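Local coordinates for protein putative mandelate racemase (Salmonella typhimurium, PDB 2O56) that is of unknown function but binds magnesium and, as a mandelate racemase-like member of the enolase superfamily, may act as a hydro-lyase, at residues 322-327 and 345-350; 130-135 and 371-376; 241-246 and 265-270; 276-281 and 307-312; 70-75 and 108-113. One frame throughout, in Å; residues are numbered along the deposited sequence.

Contact 1: 322-327 and 345-350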
# COMPACT_ATOMS: atom_id res chain seq x y z
N ILE A 322 22.04 -22.37 9.52
CA ILE A 322 23.30 -21.66 9.32
C ILE A 322 23.97 -22.14 8.04
O ILE A 322 24.05 -23.35 7.79
CB ILE A 322 24.25 -21.80 10.56
CG1 ILE A 322 23.56 -21.26 11.82
CG2 ILE A 322 25.55 -20.99 10.37
CD1 ILE A 322 23.18 -19.79 11.75
N HIS A 323 24.39 -21.21 7.21
CA HIS A 323 25.21 -21.56 6.06
C HIS A 323 26.62 -21.90 6.53
O HIS A 323 27.26 -21.10 7.20
CB HIS A 323 25.27 -20.44 5.02
CG HIS A 323 26.23 -20.72 3.91
ND1 HIS A 323 27.53 -20.28 3.92
CD2 HIS A 323 26.08 -21.45 2.78
CE1 HIS A 323 28.15 -20.72 2.83
NE2 HIS A 323 27.29 -21.42 2.12
N VAL A 324 27.10 -23.09 6.19
CA VAL A 324 28.45 -23.50 6.56
C VAL A 324 29.21 -23.99 5.34
O VAL A 324 28.89 -25.04 4.78
CB VAL A 324 28.45 -24.62 7.65
CG1 VAL A 324 29.89 -24.97 8.05
CG2 VAL A 324 27.69 -24.18 8.88
N CYS A 325 30.22 -23.23 4.93
CA CYS A 325 31.20 -23.70 3.93
C CYS A 325 32.58 -23.11 4.21
O CYS A 325 33.07 -22.24 3.48
CB CYS A 325 30.73 -23.33 2.52
SG CYS A 325 31.60 -24.25 1.19
N GLY A 326 33.22 -23.56 5.28
CA GLY A 326 34.60 -23.17 5.53
C GLY A 326 35.34 -24.27 6.24
O GLY A 326 35.15 -25.44 5.93
N GLY A 327 36.15 -23.89 7.22
CA GLY A 327 36.94 -24.86 7.99
C GLY A 327 36.24 -25.31 9.25
O GLY A 327 35.09 -24.93 9.51
N VAL A 345 16.23 -25.20 12.22
CA VAL A 345 15.74 -26.31 11.43
C VAL A 345 16.70 -27.45 11.13
O VAL A 345 16.41 -28.54 11.46
CB VAL A 345 14.95 -25.91 10.16
CG1 VAL A 345 15.69 -24.98 9.29
CG2 VAL A 345 14.47 -27.16 9.35
N ILE A 346 17.80 -27.17 10.47
CA ILE A 346 18.74 -28.21 10.03
C ILE A 346 20.15 -27.63 9.85
O ILE A 346 20.30 -26.42 9.71
CB ILE A 346 18.19 -28.99 8.79
CG1 ILE A 346 18.82 -30.39 8.67
CG2 ILE A 346 18.27 -28.17 7.50
CD1 ILE A 346 18.10 -31.30 7.65
N HIS A 347 21.17 -28.48 9.95
CA HIS A 347 22.56 -28.08 9.75
C HIS A 347 23.07 -28.58 8.38
O HIS A 347 22.64 -29.63 7.89
CB HIS A 347 23.42 -28.64 10.91
CG HIS A 347 24.88 -28.31 10.83
ND1 HIS A 347 25.46 -27.28 11.55
CD2 HIS A 347 25.90 -28.90 10.15
CE1 HIS A 347 26.75 -27.23 11.29
NE2 HIS A 347 27.04 -28.19 10.43
N GLU A 348 23.97 -27.81 7.77
CA GLU A 348 24.53 -28.14 6.46
C GLU A 348 25.88 -28.84 6.56
O GLU A 348 26.83 -28.28 7.10
CB GLU A 348 24.71 -26.87 5.61
CG GLU A 348 25.38 -27.11 4.26
CD GLU A 348 25.38 -25.88 3.34
OE1 GLU A 348 25.36 -24.75 3.87
OE2 GLU A 348 25.42 -26.05 2.10
N LEU A 349 25.98 -30.04 6.00
CA LEU A 349 27.26 -30.75 5.98
C LEU A 349 27.80 -30.99 4.58
O LEU A 349 27.20 -31.73 3.79
CB LEU A 349 27.17 -32.08 6.73
CG LEU A 349 28.42 -32.96 6.67
CD1 LEU A 349 29.42 -32.55 7.72
CD2 LEU A 349 28.05 -34.40 6.83
N HIS A 350 28.95 -30.39 4.27
CA HIS A 350 29.65 -30.72 3.04
C HIS A 350 30.56 -31.90 3.26
O HIS A 350 31.07 -32.11 4.37
CB HIS A 350 30.51 -29.56 2.59
CG HIS A 350 29.75 -28.32 2.26
ND1 HIS A 350 29.35 -28.01 0.98
CD2 HIS A 350 29.32 -27.31 3.05
CE1 HIS A 350 28.71 -26.85 0.99
NE2 HIS A 350 28.68 -26.41 2.24
O HOH W 1 24.36 -25.39 9.32

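Contact 2: 130-135 and 371-376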
# COMPACT_ATOMS: atom_id res chain seq x y z
N ILE A 130 21.98 -32.08 16.84
CA ILE A 130 21.80 -31.18 15.71
C ILE A 130 21.62 -31.96 14.41
O ILE A 130 22.58 -32.54 13.87
CB ILE A 130 22.98 -30.19 15.60
CG1 ILE A 130 22.92 -29.18 16.75
CG2 ILE A 130 22.94 -29.43 14.28
CD1 ILE A 130 24.26 -28.71 17.19
N ARG A 131 20.39 -31.99 13.90
CA ARG A 131 20.07 -32.68 12.63
C ARG A 131 20.84 -32.13 11.43
O ARG A 131 20.98 -30.92 11.29
CB ARG A 131 18.57 -32.60 12.35
CG ARG A 131 18.15 -33.42 11.13
CD ARG A 131 16.72 -33.16 10.72
NE ARG A 131 16.38 -33.94 9.52
CZ ARG A 131 15.38 -33.63 8.70
NH1 ARG A 131 14.63 -32.56 8.94
NH2 ARG A 131 15.15 -34.39 7.63
N THR A 132 21.32 -33.01 10.56
CA THR A 132 22.24 -32.60 9.50
C THR A 132 21.74 -33.09 8.15
O THR A 132 21.09 -34.13 8.05
CB THR A 132 23.68 -33.06 9.81
OG1 THR A 132 24.06 -32.56 11.10
CG2 THR A 132 24.65 -32.54 8.81
N TYR A 133 22.01 -32.32 7.10
CA TYR A 133 21.86 -32.83 5.74
C TYR A 133 23.19 -32.98 5.00
O TYR A 133 24.16 -32.30 5.32
CB TYR A 133 20.84 -32.04 4.93
CG TYR A 133 21.20 -30.60 4.55
CD1 TYR A 133 22.00 -30.33 3.45
CD2 TYR A 133 20.67 -29.53 5.26
CE1 TYR A 133 22.31 -29.00 3.08
CE2 TYR A 133 20.96 -28.20 4.90
CZ TYR A 133 21.78 -27.95 3.80
OH TYR A 133 22.08 -26.65 3.43
N ALA A 134 23.21 -33.89 4.03
CA ALA A 134 24.34 -34.07 3.13
C ALA A 134 24.23 -33.04 2.01
O ALA A 134 23.27 -33.07 1.24
CB ALA A 134 24.32 -35.48 2.54
N SER A 135 25.19 -32.13 1.94
CA SER A 135 25.05 -30.93 1.08
C SER A 135 25.78 -31.14 -0.25
O SER A 135 26.85 -31.75 -0.28
CB SER A 135 25.63 -29.70 1.78
OG SER A 135 25.26 -28.49 1.11
N GLY A 371 23.89 -38.80 11.09
CA GLY A 371 23.15 -37.62 10.64
C GLY A 371 23.02 -36.52 11.67
O GLY A 371 22.30 -35.55 11.45
N MET A 372 23.72 -36.66 12.80
CA MET A 372 23.55 -35.75 13.96
C MET A 372 24.91 -35.26 14.43
O MET A 372 25.86 -36.02 14.50
CB MET A 372 22.86 -36.48 15.14
CG MET A 372 21.48 -37.10 14.85
SD MET A 372 20.13 -35.89 14.90
CE MET A 372 18.70 -36.95 14.73
N TYR A 373 24.99 -33.97 14.76
CA TYR A 373 26.16 -33.41 15.44
C TYR A 373 25.84 -33.18 16.90
O TYR A 373 24.66 -32.97 17.25
CB TYR A 373 26.46 -32.03 14.88
CG TYR A 373 27.48 -31.93 13.79
CD1 TYR A 373 27.09 -31.58 12.50
CD2 TYR A 373 28.84 -32.14 14.04
CE1 TYR A 373 28.02 -31.43 11.48
CE2 TYR A 373 29.78 -32.00 13.03
CZ TYR A 373 29.36 -31.64 11.74
OH TYR A 373 30.26 -31.48 10.70
N GLU A 374 26.88 -33.17 17.75
CA GLU A 374 26.75 -32.61 19.08
C GLU A 374 27.66 -31.41 19.22
O GLU A 374 28.68 -31.31 18.54
CB GLU A 374 27.03 -33.65 20.17
CG GLU A 374 26.04 -34.83 20.18
CD GLU A 374 26.38 -35.86 21.25
OE1 GLU A 374 27.56 -36.29 21.31
OE2 GLU A 374 25.48 -36.24 22.02
N VAL A 375 27.27 -30.50 20.10
CA VAL A 375 27.96 -29.23 20.30
C VAL A 375 29.29 -29.42 21.08
O VAL A 375 29.36 -30.26 21.98
CB VAL A 375 26.98 -28.24 21.00
CG1 VAL A 375 26.77 -28.59 22.48
CG2 VAL A 375 27.38 -26.80 20.80
N PRO A 376 30.36 -28.65 20.73
CA PRO A 376 31.56 -28.63 21.55
C PRO A 376 31.30 -28.17 22.98
O PRO A 376 30.38 -27.39 23.23
CB PRO A 376 32.46 -27.61 20.83
CG PRO A 376 31.98 -27.62 19.41
CD PRO A 376 30.50 -27.80 19.53

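Contact 3: 241-246 and 265-270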
# COMPACT_ATOMS: atom_id res chain seq x y z
N LEU A 241 7.55 -32.86 -6.30
CA LEU A 241 8.52 -33.78 -5.72
C LEU A 241 8.64 -33.69 -4.19
O LEU A 241 9.39 -34.46 -3.58
CB LEU A 241 9.89 -33.62 -6.41
CG LEU A 241 9.94 -33.78 -7.93
CD1 LEU A 241 11.34 -33.57 -8.45
CD2 LEU A 241 9.43 -35.15 -8.36
N GLY A 242 7.90 -32.78 -3.56
CA GLY A 242 7.89 -32.65 -2.11
C GLY A 242 9.20 -32.04 -1.61
O GLY A 242 9.89 -32.61 -0.77
N ILE A 243 9.54 -30.86 -2.13
CA ILE A 243 10.81 -30.16 -1.81
C ILE A 243 10.78 -29.46 -0.43
O ILE A 243 9.83 -28.73 -0.12
CB ILE A 243 11.17 -29.19 -2.99
CG1 ILE A 243 11.26 -29.98 -4.29
CG2 ILE A 243 12.50 -28.44 -2.75
CD1 ILE A 243 12.44 -31.01 -4.31
N PHE A 244 11.82 -29.71 0.38
CA PHE A 244 11.87 -29.26 1.80
C PHE A 244 11.99 -27.73 1.86
O PHE A 244 11.18 -27.05 2.50
CB PHE A 244 13.10 -29.86 2.47
CG PHE A 244 13.08 -29.84 3.96
CD1 PHE A 244 11.99 -30.31 4.68
CD2 PHE A 244 14.21 -29.40 4.66
CE1 PHE A 244 12.01 -30.30 6.07
CE2 PHE A 244 14.24 -29.39 6.06
CZ PHE A 244 13.13 -29.82 6.76
N TYR A 245 13.02 -27.21 1.21
CA TYR A 245 12.98 -25.83 0.76
C TYR A 245 13.81 -25.57 -0.49
O TYR A 245 14.54 -26.44 -0.95
CB TYR A 245 13.32 -24.88 1.90
CG TYR A 245 14.55 -25.21 2.74
CD1 TYR A 245 15.82 -24.80 2.34
CD2 TYR A 245 14.43 -25.88 3.96
CE1 TYR A 245 16.94 -25.07 3.12
CE2 TYR A 245 15.55 -26.15 4.75
CZ TYR A 245 16.80 -25.75 4.31
OH TYR A 245 17.90 -25.99 5.09
N TYR A 246 13.66 -24.37 -1.05
CA TYR A 246 14.18 -24.03 -2.37
C TYR A 246 15.17 -22.89 -2.12
O TYR A 246 14.75 -21.82 -1.74
CB TYR A 246 13.01 -23.50 -3.20
CG TYR A 246 13.26 -23.31 -4.70
CD1 TYR A 246 14.19 -24.09 -5.38
CD2 TYR A 246 12.53 -22.35 -5.42
CE1 TYR A 246 14.39 -23.92 -6.75
CE2 TYR A 246 12.73 -22.18 -6.80
CZ TYR A 246 13.66 -22.96 -7.45
OH TYR A 246 13.86 -22.79 -8.79
N VAL A 265 5.90 -19.79 -6.81
CA VAL A 265 6.40 -21.14 -6.52
C VAL A 265 5.88 -21.56 -5.15
O VAL A 265 6.05 -20.83 -4.18
CB VAL A 265 7.95 -21.21 -6.55
CG1 VAL A 265 8.47 -22.59 -6.10
CG2 VAL A 265 8.48 -20.86 -7.94
N ASN A 266 5.22 -22.72 -5.08
CA ASN A 266 4.66 -23.21 -3.81
C ASN A 266 5.60 -24.17 -3.09
O ASN A 266 5.23 -25.28 -2.75
CB ASN A 266 3.32 -23.93 -4.08
CG ASN A 266 2.27 -23.02 -4.68
OD1 ASN A 266 2.24 -21.83 -4.41
ND2 ASN A 266 1.41 -23.59 -5.51
N ILE A 267 6.84 -23.74 -2.90
CA ILE A 267 7.83 -24.39 -2.03
C ILE A 267 8.33 -23.26 -1.12
O ILE A 267 8.53 -22.16 -1.62
CB ILE A 267 9.04 -24.82 -2.88
CG1 ILE A 267 8.59 -25.77 -4.02
CG2 ILE A 267 10.11 -25.50 -2.03
CD1 ILE A 267 9.65 -25.99 -5.07
N PRO A 268 8.57 -23.52 0.18
CA PRO A 268 9.26 -22.55 1.05
C PRO A 268 10.65 -22.11 0.56
O PRO A 268 11.49 -22.95 0.21
CB PRO A 268 9.40 -23.30 2.39
CG PRO A 268 8.33 -24.35 2.38
CD PRO A 268 8.22 -24.77 0.92
N LEU A 269 10.91 -20.81 0.53
CA LEU A 269 12.21 -20.30 0.05
C LEU A 269 13.24 -20.18 1.17
O LEU A 269 12.90 -19.89 2.32
CB LEU A 269 12.06 -18.93 -0.66
CG LEU A 269 11.08 -18.81 -1.83
CD1 LEU A 269 11.29 -17.49 -2.57
CD2 LEU A 269 11.22 -19.95 -2.80
N ALA A 270 14.52 -20.40 0.81
CA ALA A 270 15.61 -20.13 1.73
C ALA A 270 16.66 -19.27 1.06
O ALA A 270 16.89 -19.36 -0.14
CB ALA A 270 16.23 -21.44 2.23

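Contact 4: 276-281 and 307-312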
# COMPACT_ATOMS: atom_id res chain seq x y z
N TYR A 276 23.37 -9.84 4.53
CA TYR A 276 24.25 -9.51 5.65
C TYR A 276 23.59 -8.59 6.66
O TYR A 276 22.96 -7.60 6.28
CB TYR A 276 25.56 -8.87 5.14
CG TYR A 276 26.10 -9.51 3.90
CD1 TYR A 276 26.44 -10.87 3.89
CD2 TYR A 276 26.24 -8.78 2.73
CE1 TYR A 276 26.92 -11.49 2.75
CE2 TYR A 276 26.71 -9.40 1.57
CZ TYR A 276 27.05 -10.76 1.60
OH TYR A 276 27.55 -11.37 0.48
N TRP A 277 23.75 -8.94 7.94
CA TRP A 277 23.32 -8.13 9.09
C TRP A 277 21.80 -8.09 9.24
O TRP A 277 21.06 -8.55 8.36
CB TRP A 277 23.93 -6.72 9.11
CG TRP A 277 25.41 -6.63 8.86
CD1 TRP A 277 26.34 -7.62 8.97
CD2 TRP A 277 26.13 -5.45 8.46
NE1 TRP A 277 27.59 -7.14 8.65
CE2 TRP A 277 27.49 -5.81 8.35
CE3 TRP A 277 25.75 -4.13 8.19
CZ2 TRP A 277 28.47 -4.90 7.95
CZ3 TRP A 277 26.74 -3.22 7.81
CH2 TRP A 277 28.09 -3.61 7.71
N ARG A 278 21.33 -7.61 10.38
CA ARG A 278 19.89 -7.39 10.57
C ARG A 278 19.31 -6.55 9.41
O ARG A 278 18.23 -6.84 8.91
CB ARG A 278 19.67 -6.60 11.87
CG ARG A 278 19.76 -7.39 13.18
CD ARG A 278 19.96 -6.42 14.34
NE ARG A 278 21.34 -5.89 14.37
CZ ARG A 278 21.77 -4.95 15.22
NH1 ARG A 278 20.94 -4.43 16.10
NH2 ARG A 278 23.03 -4.53 15.18
N TRP A 279 20.03 -5.50 9.01
CA TRP A 279 19.59 -4.62 7.93
C TRP A 279 19.35 -5.38 6.60
O TRP A 279 18.40 -5.10 5.86
CB TRP A 279 20.59 -3.49 7.74
CG TRP A 279 20.66 -2.54 8.90
CD1 TRP A 279 19.98 -1.34 9.03
CD2 TRP A 279 21.47 -2.67 10.08
NE1 TRP A 279 20.33 -0.73 10.23
CE2 TRP A 279 21.23 -1.52 10.89
CE3 TRP A 279 22.38 -3.64 10.54
CZ2 TRP A 279 21.86 -1.32 12.14
CZ3 TRP A 279 22.99 -3.45 11.78
CH2 TRP A 279 22.73 -2.29 12.55
N GLY A 280 20.20 -6.36 6.31
CA GLY A 280 20.10 -7.09 5.04
C GLY A 280 18.91 -8.03 5.05
O GLY A 280 18.27 -8.26 4.01
N TYR A 281 18.61 -8.60 6.21
CA TYR A 281 17.44 -9.45 6.35
C TYR A 281 16.12 -8.70 6.40
O TYR A 281 15.10 -9.20 5.93
CB TYR A 281 17.58 -10.44 7.51
CG TYR A 281 18.57 -11.50 7.16
CD1 TYR A 281 18.14 -12.70 6.58
CD2 TYR A 281 19.94 -11.30 7.36
CE1 TYR A 281 19.04 -13.66 6.23
CE2 TYR A 281 20.86 -12.27 7.00
CZ TYR A 281 20.39 -13.46 6.44
OH TYR A 281 21.27 -14.45 6.07
N LYS A 307 23.20 -13.90 15.96
CA LYS A 307 22.23 -14.10 17.03
C LYS A 307 21.06 -13.12 16.89
O LYS A 307 19.91 -13.50 17.03
CB LYS A 307 22.88 -13.97 18.41
CG LYS A 307 21.97 -14.27 19.59
CD LYS A 307 21.49 -15.73 19.59
CE LYS A 307 20.66 -16.06 20.84
NZ LYS A 307 19.61 -15.03 21.16
N LYS A 308 21.36 -11.85 16.62
CA LYS A 308 20.32 -10.83 16.45
C LYS A 308 19.43 -11.08 15.23
O LYS A 308 18.20 -10.94 15.30
CB LYS A 308 20.97 -9.45 16.40
CG LYS A 308 21.76 -9.13 17.67
CD LYS A 308 22.47 -7.77 17.50
CE LYS A 308 23.14 -7.36 18.81
NZ LYS A 308 23.89 -6.05 18.60
N ILE A 309 20.05 -11.49 14.12
CA ILE A 309 19.31 -11.97 12.95
C ILE A 309 18.32 -13.08 13.29
O ILE A 309 17.15 -12.98 12.94
CB ILE A 309 20.27 -12.39 11.80
CG1 ILE A 309 21.03 -11.16 11.27
CG2 ILE A 309 19.51 -13.10 10.64
CD1 ILE A 309 22.17 -11.50 10.30
N CYS A 310 18.77 -14.12 13.99
CA CYS A 310 17.90 -15.26 14.32
C CYS A 310 16.74 -14.85 15.20
O CYS A 310 15.63 -15.35 15.02
CB CYS A 310 18.69 -16.39 15.00
SG CYS A 310 19.99 -17.05 13.98
N ASP A 311 17.00 -13.94 16.15
CA ASP A 311 15.99 -13.44 17.09
C ASP A 311 14.92 -12.59 16.42
O ASP A 311 13.72 -12.70 16.74
CB ASP A 311 16.65 -12.58 18.17
CG ASP A 311 17.64 -13.36 19.01
OD1 ASP A 311 17.56 -14.61 19.02
OD2 ASP A 311 18.50 -12.71 19.65
N MET A 312 15.36 -11.70 15.53
CA MET A 312 14.44 -10.89 14.73
C MET A 312 13.61 -11.75 13.78
O MET A 312 12.41 -11.55 13.61
CB MET A 312 15.25 -9.90 13.90
CG MET A 312 14.39 -8.85 13.23
SD MET A 312 15.36 -7.51 12.55
CE MET A 312 16.32 -8.39 11.30
O HOH W 2 22.49 -3.59 18.40

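Contact 5: 70-75 and 108-113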
# COMPACT_ATOMS: atom_id res chain seq x y z
N ASP A 70 39.30 -3.38 25.03
CA ASP A 70 38.87 -4.51 25.84
C ASP A 70 38.05 -5.46 24.98
O ASP A 70 36.95 -5.10 24.56
CB ASP A 70 38.00 -3.98 26.98
CG ASP A 70 37.69 -5.01 28.04
OD1 ASP A 70 37.78 -6.23 27.80
OD2 ASP A 70 37.32 -4.58 29.16
N PRO A 71 38.57 -6.68 24.74
CA PRO A 71 37.86 -7.61 23.85
C PRO A 71 36.54 -8.12 24.42
O PRO A 71 35.75 -8.73 23.70
CB PRO A 71 38.87 -8.76 23.70
CG PRO A 71 39.65 -8.73 24.98
CD PRO A 71 39.82 -7.27 25.27
N MET A 72 36.28 -7.84 25.70
CA MET A 72 35.02 -8.24 26.34
C MET A 72 33.81 -7.46 25.80
O MET A 72 32.68 -7.94 25.88
CB MET A 72 35.11 -8.14 27.88
CG MET A 72 36.25 -9.03 28.46
SD MET A 72 36.01 -10.80 28.11
CE MET A 72 34.63 -11.01 29.23
N ASN A 73 34.08 -6.28 25.24
CA ASN A 73 33.06 -5.35 24.75
C ASN A 73 32.70 -5.63 23.30
O ASN A 73 32.88 -4.78 22.43
CB ASN A 73 33.52 -3.88 24.92
CG ASN A 73 33.93 -3.56 26.34
OD1 ASN A 73 33.56 -4.27 27.26
ND2 ASN A 73 34.68 -2.46 26.53
N ASN A 74 32.20 -6.82 23.01
CA ASN A 74 31.89 -7.16 21.63
C ASN A 74 30.83 -6.24 21.02
O ASN A 74 30.91 -5.93 19.83
CB ASN A 74 31.47 -8.64 21.49
CG ASN A 74 30.26 -8.98 22.36
OD1 ASN A 74 30.36 -9.05 23.57
ND2 ASN A 74 29.12 -9.19 21.72
N GLU A 75 29.86 -5.80 21.81
CA GLU A 75 28.79 -4.93 21.28
C GLU A 75 29.37 -3.61 20.82
O GLU A 75 29.09 -3.13 19.72
CB GLU A 75 27.71 -4.66 22.35
CG GLU A 75 26.75 -5.84 22.63
CD GLU A 75 25.69 -6.07 21.55
OE1 GLU A 75 25.48 -5.20 20.70
OE2 GLU A 75 25.04 -7.14 21.55
N ASP A 108 35.29 -16.14 21.37
CA ASP A 108 36.19 -17.23 21.77
C ASP A 108 36.95 -16.79 23.03
O ASP A 108 36.98 -17.50 24.04
CB ASP A 108 37.15 -17.55 20.64
CG ASP A 108 37.89 -18.87 20.84
OD1 ASP A 108 37.35 -19.80 21.49
OD2 ASP A 108 39.03 -18.97 20.35
N ILE A 109 37.50 -15.58 22.99
CA ILE A 109 38.13 -14.95 24.16
C ILE A 109 37.23 -14.86 25.38
O ILE A 109 37.66 -15.11 26.50
CB ILE A 109 38.66 -13.52 23.83
CG1 ILE A 109 39.94 -13.62 22.99
CG2 ILE A 109 38.95 -12.74 25.13
CD1 ILE A 109 40.32 -12.37 22.25
N LYS A 110 35.97 -14.49 25.15
CA LYS A 110 35.01 -14.28 26.24
C LYS A 110 34.71 -15.61 26.91
O LYS A 110 34.66 -15.70 28.13
CB LYS A 110 33.73 -13.64 25.66
CG LYS A 110 32.74 -13.14 26.68
CD LYS A 110 31.32 -13.03 26.08
CE LYS A 110 31.28 -12.00 24.96
NZ LYS A 110 31.80 -10.69 25.47
N GLY A 111 34.52 -16.65 26.10
CA GLY A 111 34.33 -18.01 26.61
C GLY A 111 35.52 -18.54 27.40
O GLY A 111 35.35 -19.11 28.49
N LYS A 112 36.72 -18.36 26.84
CA LYS A 112 37.94 -18.85 27.48
C LYS A 112 38.20 -18.16 28.82
O LYS A 112 38.61 -18.81 29.79
CB LYS A 112 39.13 -18.67 26.55
CG LYS A 112 39.03 -19.54 25.33
CD LYS A 112 40.13 -19.25 24.35
CE LYS A 112 40.38 -20.48 23.49
NZ LYS A 112 41.03 -20.10 22.19
N ALA A 113 37.96 -16.85 28.85
CA ALA A 113 38.02 -16.04 30.06
C ALA A 113 37.07 -16.50 31.18
O ALA A 113 37.40 -16.37 32.35
CB ALA A 113 37.76 -14.58 29.74
O HOH W 3 31.51 -9.64 27.75

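Contact 1: 322-327 and 345-350
V324 and E348 meet at the middle of this buried contact, where the segments 322-327 and 345-350 run side by side in nearly the same direction. With the backbones too far apart to pair directly, the glutamate bridges them. CG stands anti to the backbone N (chi1 176°) and the chain continues extended; glutamate suits the place because this length spans the gap and brings OE1 up to V324 N in a weak hydrogen bond of 3.3 Å. OE1 also lies 3.5 Å from CD2 of the H323 ring, whose plane stands steeply, at 74°, to the carboxylate. OE2 turns instead to S135 and K172. V324 sends CG2 to within 4.0 Å of the CE1 carbon of H347, a van der Waals contact in which a branched aliphatic side chain fits the buried place. A water links the other end of the backbones, donating to I322 O at 2.6 Å and accepting from E348 N at 2.9 Å. Beyond E348, C325 SG sits over one face of the H350 ring, 4.0 Å from its centroid, a sulfur-aromatic contact. H323 lies close to the magnesium ion and to E273, and its ND1 is hydrogen-bonded to D296, an arrangement consistent with the His-Asp pair of mandelate racemase relatives. The loop 322-327 joins strand 319-320 to helix 328-340, whose T331 and A334 pack on V324, while strand 347-350 lies parallel to strand 130-135.

Contact 2: 130-135 and 371-376
I130 and Y373 form the tight end of a short antiparallel pairing, a hydrogen-bonded pair with I130 N to Y373 O and Y373 N to I130 O both at 2.9 Å. Their side chains leave on the same buried face, CB to CB at 4.0 Å, where bulky apolar groups suit the interior. I130 O is gripped twice: Y373 N comes from one face of its carbonyl plane, and T132 OG1, at 3.1 Å, from the opposite one. The threonine torsion, OG1 anti to the carbonyl carbon (chi1 -56°), places the hydroxyl there and also 3.5 Å from Y373 CD1. Toward G371 the pairing slackens: T132 N makes a weak hydrogen bond to G371 O, 2.9 Å long but bent to 124°. The other face is looser and partly exposed: M372 folds its flexible chain back until SD lies 3.9 Å from R131 CA, while the arginine extends away to D217 and D169. Strand 130-135 lies between 372-373 and the parallel strand 347-350, with helix 328-340 packing against I130 and Y373.

Contact 3: 241-246 and 265-270
The CG2 methyl of I267 is the main bump here, lodging between I243 and Y246: it lies 3.9 Å from I243 CG2 and 3.7 Å from Y246 CB. Branched at CB, isoleucine can fill such a hollow close to the backbone. L269 CD2 meets the Y246 ring at its edge, CD2 to CD2 at 3.8 Å, and V265, its side chain crossing that of Y246 at about a right angle, comes near the same ring atom. The P268 ring lies against F244 O, 3.9 Å from CG, and its own O meets Y245 CB. Y245, just before the strand, holds CG between its backbone N and carbonyl carbon (chi1 48°), the crowded position, and CD1 comes to 3.4 Å from A270 CB; the small alanine methyl suits so close a ring. Y245 OH goes on to Q321, and Y246 OH to A231 O. Two backbone bonds, Y246 N to P268 O and A270 N to Y246 O, both 2.9 Å, set the parallel register. With helix 255-264 connecting the strands, this is a beta-alpha-beta crossover of the TIM-type barrel that carries the magnesium-binding glutamates.

Contact 4: 276-281 and 307-312
Y281 offers one face of its ring to I309, whose CG2 rests over it 3.9 Å from the centroid and 16° off the normal, a CH-pi contact. I309 CD1 touches the ring rim, at 3.6 Å from CE2, and W277 O lies at the edge in the ring plane. The second flat group, the guanidinium of R278, has K308 CD over the centre of one face, 3.7 Å from CZ. Here the lysine serves by its methylenes: extended beyond CG, it lays them across the arginine, with NZ ending beside the guanidinium. The like charges lie close, R278 NH2 to K308 NZ being 3.8 Å, without a bond between them. A water accepts from both R278 NH1 and K308 NZ. Acidic neighbours probably offset the repulsion, E305 pairing with R278 and E75 with K308. The two helices, 277-286 and 302-314, are consecutive outer helices of the TIM-type barrel with strand 292-293 between them, and the segments run at 35° with axes 9.2 Å apart. Between the aromatic and the charged regions comes M312, bent at chi3 (63°), its CE against the backbone, 3.4 Å from R278 O, and 3.8 Å from R278 CB; a flexible thioether can follow that uneven surface. R278 NH1 also donates to D311 O of the third subunit, while K307 NZ bridges to E75 of that same subunit.

Contact 5: 70-75 and 108-113
K110 is a buried lysine that reaches back to N74, folding at chi3 and chi4 (-63° and -55°) to do so. The contact belongs to the N-terminal domain of the enolase superfamily, where the turn leading into helix 74-83 packs on helix 93-114. NZ donates to N74 OD1 at 2.9 Å, coming from 38° above the carbonyl plane, and it has a cation-pi partner in W107. An amide suits this place because it can accept from the lysine through OD1 and give through ND2 to T304 OG1. The lysine's methylenes serve as apolar surface: M72, bent at chi2 and chi3, curls its CE to 3.8 Å from K110 CG. One residue earlier on helix 93-114, I109 meets the rigid ring of P71, which crosses it at about a right angle, CG to I109 CG2 at 4.1 Å; I109 also packs on strand 28-34. P71 and M72 are the middle of a type I beta turn from D70 to N73; within it D70 also makes an Asx turn, its OD1 accepting from M72 N at 3.0 Å.

All five contacts are buried, contacts 1, 2 and 3 built on strands or their approaches and contacts 4 and 5 on helices. Contacts 1 and 2 share a sheet through neighbouring strands 347-350 and 130-135. Contact 1 lies nearest the centre of the chain and beside the magnesium, and its chemistry is correspondingly polar, with histidines, an acid and a water. Contacts 2 and 3 rest on backbone pairing with apolar filling; Y245 of contact 3 packs on both I346 and Y133. In contacts 4 and 5, the latter the most distant from the centre, lysines and arginine bring charge, and both meet the third subunit. A salt bridge from K308 to E75 joins contact 4 in the barrel to contact 5 in the N-terminal domain.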